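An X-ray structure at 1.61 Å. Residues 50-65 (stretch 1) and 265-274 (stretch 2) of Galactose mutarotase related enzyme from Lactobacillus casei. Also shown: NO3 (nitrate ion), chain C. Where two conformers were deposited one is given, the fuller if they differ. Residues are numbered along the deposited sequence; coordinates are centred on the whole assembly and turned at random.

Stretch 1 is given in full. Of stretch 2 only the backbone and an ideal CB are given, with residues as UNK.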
# COMPACT_ATOMS: atom_id res chain seq x y z
N PHE A 50 6.10 -5.32 3.53
CA PHE A 50 7.16 -6.15 2.94
C PHE A 50 7.63 -7.13 4.00
O PHE A 50 7.74 -6.75 5.13
CB PHE A 50 8.37 -5.29 2.52
CG PHE A 50 9.59 -6.08 2.08
CD1 PHE A 50 9.74 -6.44 0.74
CD2 PHE A 50 10.60 -6.43 2.99
CE1 PHE A 50 10.84 -7.14 0.29
CE2 PHE A 50 11.74 -7.13 2.54
CZ PHE A 50 11.85 -7.49 1.19
N PRO A 51 7.92 -8.38 3.62
CA PRO A 51 7.85 -9.04 2.32
C PRO A 51 6.51 -9.75 2.04
O PRO A 51 6.43 -10.56 1.11
CB PRO A 51 9.01 -10.04 2.39
CG PRO A 51 9.02 -10.45 3.80
CD PRO A 51 8.61 -9.23 4.61
N SER A 52 5.50 -9.48 2.85
CA SER A 52 4.15 -10.02 2.65
C SER A 52 3.14 -8.86 2.73
O SER A 52 3.36 -7.91 3.47
CB SER A 52 3.88 -11.04 3.75
OG SER A 52 2.71 -11.78 3.53
N ILE A 53 2.06 -8.98 1.99
CA ILE A 53 0.91 -8.09 2.05
C ILE A 53 -0.21 -8.85 2.72
O ILE A 53 -0.51 -9.99 2.37
CB ILE A 53 0.54 -7.65 0.62
CG1 ILE A 53 1.61 -6.71 0.05
CG2 ILE A 53 -0.87 -6.97 0.60
CD1 ILE A 53 1.45 -6.53 -1.51
N GLY A 54 -0.86 -8.24 3.70
CA GLY A 54 -1.98 -8.91 4.32
C GLY A 54 -1.60 -10.06 5.22
O GLY A 54 -0.48 -10.13 5.72
N LYS A 55 -2.53 -10.99 5.39
CA LYS A 55 -2.35 -12.09 6.32
C LYS A 55 -1.78 -13.32 5.58
O LYS A 55 -2.00 -13.49 4.41
CB LYS A 55 -3.67 -12.49 7.01
CG LYS A 55 -4.10 -11.63 8.21
CD LYS A 55 -5.34 -12.24 8.87
CE LYS A 55 -5.82 -11.48 10.08
NZ LYS A 55 -7.18 -11.97 10.58
N SER A 56 -1.07 -14.14 6.33
CA SER A 56 -0.52 -15.41 5.92
C SER A 56 -1.34 -16.55 6.54
O SER A 56 -1.76 -16.46 7.70
CB SER A 56 0.96 -15.55 6.35
OG SER A 56 1.80 -14.73 5.59
N ASN A 57 -1.54 -17.63 5.77
CA ASN A 57 -2.35 -18.77 6.23
C ASN A 57 -1.72 -19.32 7.51
O ASN A 57 -0.54 -19.71 7.52
CB ASN A 57 -2.40 -19.84 5.15
CG ASN A 57 -3.26 -19.47 3.96
OD1 ASN A 57 -4.28 -18.79 4.11
ND2 ASN A 57 -2.88 -19.94 2.76
N GLN A 58 -2.51 -19.33 8.60
CA GLN A 58 -2.05 -19.82 9.91
C GLN A 58 -0.74 -19.16 10.34
O GLN A 58 0.10 -19.82 10.96
CB GLN A 58 -1.91 -21.34 9.90
CG GLN A 58 -3.25 -22.04 9.58
CD GLN A 58 -3.41 -22.32 8.11
OE1 GLN A 58 -2.55 -23.00 7.54
NE2 GLN A 58 -4.50 -21.81 7.47
N ASP A 59 -0.62 -17.90 9.96
CA ASP A 59 0.55 -17.03 10.24
C ASP A 59 1.87 -17.70 9.93
O ASP A 59 2.87 -17.56 10.65
CB ASP A 59 0.47 -16.51 11.68
CG ASP A 59 -0.75 -15.59 11.91
OD1 ASP A 59 -1.09 -14.70 11.09
OD2 ASP A 59 -1.37 -15.71 12.96
N GLN A 60 1.89 -18.42 8.82
CA GLN A 60 3.11 -19.12 8.38
C GLN A 60 3.07 -19.30 6.87
O GLN A 60 2.08 -18.95 6.19
CB GLN A 60 3.26 -20.48 9.10
CG GLN A 60 2.18 -21.48 8.74
CD GLN A 60 2.15 -22.70 9.68
OE1 GLN A 60 2.63 -23.77 9.31
NE2 GLN A 60 1.56 -22.55 10.84
N TYR A 61 4.18 -19.78 6.33
CA TYR A 61 4.31 -20.05 4.92
C TYR A 61 5.43 -21.03 4.67
O TYR A 61 6.12 -21.46 5.60
CB TYR A 61 4.59 -18.76 4.17
CG TYR A 61 5.98 -18.19 4.37
CD1 TYR A 61 6.31 -17.55 5.54
CD2 TYR A 61 6.96 -18.27 3.39
CE1 TYR A 61 7.59 -17.00 5.77
CE2 TYR A 61 8.24 -17.72 3.60
CZ TYR A 61 8.55 -17.10 4.78
OH TYR A 61 9.81 -16.56 5.02
N ARG A 62 5.60 -21.41 3.42
CA ARG A 62 6.66 -22.34 3.04
C ARG A 62 7.68 -21.71 2.10
O ARG A 62 7.35 -20.83 1.27
CB ARG A 62 6.09 -23.57 2.35
CG ARG A 62 5.44 -24.55 3.32
CD ARG A 62 4.52 -25.49 2.58
NE ARG A 62 5.27 -26.46 1.78
CZ ARG A 62 4.93 -26.91 0.56
NH1 ARG A 62 3.84 -26.45 -0.07
NH2 ARG A 62 5.68 -27.83 -0.04
N LEU A 63 8.92 -22.21 2.21
CA LEU A 63 9.94 -22.05 1.17
C LEU A 63 10.32 -23.45 0.76
O LEU A 63 11.08 -24.13 1.45
CB LEU A 63 11.15 -21.24 1.65
CG LEU A 63 10.83 -19.81 2.04
CD1 LEU A 63 11.95 -19.17 2.87
CD2 LEU A 63 10.50 -18.98 0.75
N GLY A 64 9.73 -23.91 -0.34
CA GLY A 64 9.85 -25.29 -0.75
C GLY A 64 9.22 -26.13 0.34
O GLY A 64 8.05 -25.95 0.67
N ALA A 65 10.01 -27.01 0.95
CA ALA A 65 9.44 -27.94 1.94
C ALA A 65 9.55 -27.44 3.39
O ALA A 65 8.96 -28.07 4.28
CB ALA A 65 10.07 -29.35 1.79
N UNK A 265 -6.40 -21.43 2.88
CA UNK A 265 -6.12 -22.85 2.81
C UNK A 265 -4.83 -23.18 3.54
O UNK A 265 -4.49 -22.52 4.53
CB UNK A 265 -6.04 -23.31 1.35
N UNK A 266 -4.05 -24.11 2.99
CA UNK A 266 -2.81 -24.53 3.62
C UNK A 266 -1.70 -23.49 3.41
O UNK A 266 -1.79 -22.62 2.53
CB UNK A 266 -2.38 -25.89 3.07
N UNK A 267 -0.66 -23.53 4.24
CA UNK A 267 0.47 -22.61 4.05
C UNK A 267 1.06 -22.71 2.62
O UNK A 267 1.19 -23.81 2.03
CB UNK A 267 1.56 -22.91 5.08
N UNK A 268 1.36 -21.54 2.07
CA UNK A 268 1.70 -21.41 0.66
C UNK A 268 3.19 -21.35 0.45
O UNK A 268 3.87 -20.69 1.19
CB UNK A 268 1.04 -20.16 0.06
N UNK A 269 3.70 -22.07 -0.54
CA UNK A 269 5.10 -21.89 -0.96
C UNK A 269 5.26 -20.53 -1.58
O UNK A 269 4.62 -20.18 -2.60
CB UNK A 269 5.54 -22.98 -1.94
N UNK A 270 6.09 -19.71 -0.97
CA UNK A 270 6.26 -18.35 -1.52
C UNK A 270 6.90 -18.31 -2.90
O UNK A 270 6.80 -17.29 -3.60
CB UNK A 270 7.11 -17.51 -0.56
N UNK A 271 7.52 -19.41 -3.31
CA UNK A 271 8.03 -19.51 -4.68
C UNK A 271 6.93 -19.69 -5.74
O UNK A 271 7.22 -19.60 -6.95
CB UNK A 271 9.01 -20.68 -4.77
N UNK A 272 5.69 -19.96 -5.31
CA UNK A 272 4.58 -20.03 -6.27
C UNK A 272 3.36 -19.16 -5.86
O UNK A 272 2.36 -19.14 -6.61
CB UNK A 272 4.14 -21.49 -6.42
N UNK A 273 3.45 -18.47 -4.72
CA UNK A 273 2.37 -17.63 -4.17
C UNK A 273 1.97 -16.56 -5.18
O UNK A 273 2.83 -15.84 -5.72
CB UNK A 273 2.80 -16.98 -2.86
N UNK A 274 0.69 -16.48 -5.50
CA UNK A 274 0.24 -15.53 -6.53
C UNK A 274 0.61 -14.13 -6.09
O UNK A 274 0.32 -13.73 -4.96
CB UNK A 274 -1.27 -15.64 -6.78
N NO3 C . -2.20 -5.21 4.45
O1 NO3 C . -1.02 -5.76 4.92
O2 NO3 C . -2.69 -5.42 3.19
O3 NO3 C . -2.97 -4.45 5.30

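Position 265 has phi/psi of 140/-142, a region that strongly favours glycine, and its CA-to-CB direction points away from stretch 1. What it offers is its carbonyl. The residue is Gly-265, whose O accepts a hydrogen bond from Gln-58 NE2 at 3.0 Å.

At 266 the ideal CB again points away, so many side chains would fit, and an acidic one could answer the charge of Arg-62. Glu-266 is found. Its OE2 lies 4.5 Å from Arg-62 NH1 but well out of the guanidinium plane, so the charges are merely near each other. Its backbone O receives a weak hydrogen bond from Asn-57 ND2 (2.9 Å).

At 267, phi is -55° and the ideal CB lies sideways, 4.0 Å from both Tyr-61 CA and Gln-60 CG. A compact apolar residue such as valine, alanine or proline would suit; the phi is compatible with proline, and N has no acceptor to serve in stretch 1. Pro-267 packs its CG 3.7 Å from Gln-60 CG, while its CD sits 3.3 Å from Gln-58 OE1.

Position 268 works mainly through its backbone: O accepts a hydrogen bond from Arg-62 N (2.9 Å), and N reaches Gln-60 O through water 5. CB points away, 4.8 Å from Asn-57 ND2, leaving room for small polar or beta-branched residues. Thr-268 places OG1 3.5 Å from Asn-57 ND2.

At 269, CA faces Arg-62 O at 3.3 Å in a CA-H...O contact within a single beta bridge. The ideal CB lies 4.6 Å from Gly-64 N, a donor that a short acceptor, aspartate or asparagine, could reach. Asp-269, with chi1 t, does so: OD1 accepts from Gly-64 N at 3.1 Å and also from the backbone N of 271, tying the turn to the strand end.

Position 270 donates its N to Arg-62 O (2.8 Å) and directs CB toward stretch 1, close to Leu-63 CD2 and Tyr-61 CD2. The space beyond, bordered by the Tyr-61 ring, Pro-51 and Ser-52, invites a large aromatic or a long aliphatic side chain. Trp-270 stacks its five-membered ring face-to-face on Tyr-61, centroids 4.0 Å apart and planes at 27°. Its six-membered ring extends to Pro-51, with CZ3 3.9 Å from Pro-51 CB, and NE1 is linked to Ser-56 OG through water 4.

At 271 no atom of stretch 1 approaches the ideal CB within 5.5 Å, so a long side chain is needed for contact. Tyr-271 brings CE2 to 3.9 Å from Leu-63 CD2.

Position 272 is out of reach and tolerant; it is Thr-272.

At 273, CB points toward stretch 1 but remains distant. The carbonyls of Pro-51, Ile-53 and Lys-55 and the hydroxyls of Ser-52 and Ser-56 favour a long donor, lysine or perhaps arginine. Lys-273 is fully extended and sets NZ within 2.8 to 3.0 Å of the oxygens of waters 1 to 4, more acceptors than its three protons can serve at one time; these waters in turn lie within hydrogen-bonding reach of Pro-51 O, Ser-52 OG, Ile-53 N and O, Lys-55 O and Ser-56 OG.

Position 274 is out of reach of stretch 1, which sets no preference there; the residue is Leu-274.

Stretch 2 265-274: GEPTDWYTKL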
# COMPACT_ATOMS: atom_id res chain seq x y z
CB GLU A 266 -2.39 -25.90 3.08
CG GLU A 266 -2.01 -25.86 1.61
CD GLU A 266 -1.65 -27.21 1.07
OE1 GLU A 266 -2.49 -28.16 1.15
OE2 GLU A 266 -0.52 -27.32 0.56
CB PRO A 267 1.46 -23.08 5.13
CG PRO A 267 0.53 -23.55 6.21
CD PRO A 267 -0.45 -24.37 5.44
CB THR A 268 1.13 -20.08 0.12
OG1 THR A 268 -0.26 -19.98 0.50
CG2 THR A 268 1.29 -20.07 -1.39
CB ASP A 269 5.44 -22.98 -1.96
CG ASP A 269 6.87 -22.93 -2.46
OD1 ASP A 269 7.69 -22.16 -1.95
OD2 ASP A 269 7.16 -23.72 -3.41
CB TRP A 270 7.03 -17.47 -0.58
CG TRP A 270 6.18 -16.81 0.47
CD1 TRP A 270 4.95 -17.22 0.90
CD2 TRP A 270 6.47 -15.62 1.20
NE1 TRP A 270 4.48 -16.40 1.87
CE2 TRP A 270 5.40 -15.40 2.09
CE3 TRP A 270 7.54 -14.73 1.21
CZ2 TRP A 270 5.38 -14.31 2.96
CZ3 TRP A 270 7.52 -13.68 2.06
CH2 TRP A 270 6.45 -13.46 2.92
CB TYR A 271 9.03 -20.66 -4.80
CG TYR A 271 10.33 -20.36 -4.06
CD1 TYR A 271 11.14 -19.27 -4.42
CD2 TYR A 271 10.78 -21.17 -3.00
CE1 TYR A 271 12.33 -18.98 -3.72
CE2 TYR A 271 11.96 -20.87 -2.29
CZ TYR A 271 12.75 -19.79 -2.68
OH TYR A 271 13.90 -19.55 -1.99
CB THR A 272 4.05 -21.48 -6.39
OG1 THR A 272 3.58 -21.93 -5.11
CG2 THR A 272 5.12 -22.44 -6.91
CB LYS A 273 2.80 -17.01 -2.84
CG LYS A 273 1.84 -16.04 -2.21
CD LYS A 273 2.35 -15.46 -0.87
CE LYS A 273 1.45 -14.40 -0.30
NZ LYS A 273 1.92 -13.88 1.03
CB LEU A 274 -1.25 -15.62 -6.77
CG LEU A 274 -1.82 -14.82 -7.93
CD1 LEU A 274 -1.30 -15.44 -9.26
CD2 LEU A 274 -3.38 -14.75 -7.91
O HOH W 1 4.50 -12.58 0.07
O HOH W 2 -0.02 -12.63 2.56
O HOH W 3 1.77 -11.06 0.04
O HOH W 4 1.92 -15.86 3.15
O HOH W 5 0.92 -19.21 3.74
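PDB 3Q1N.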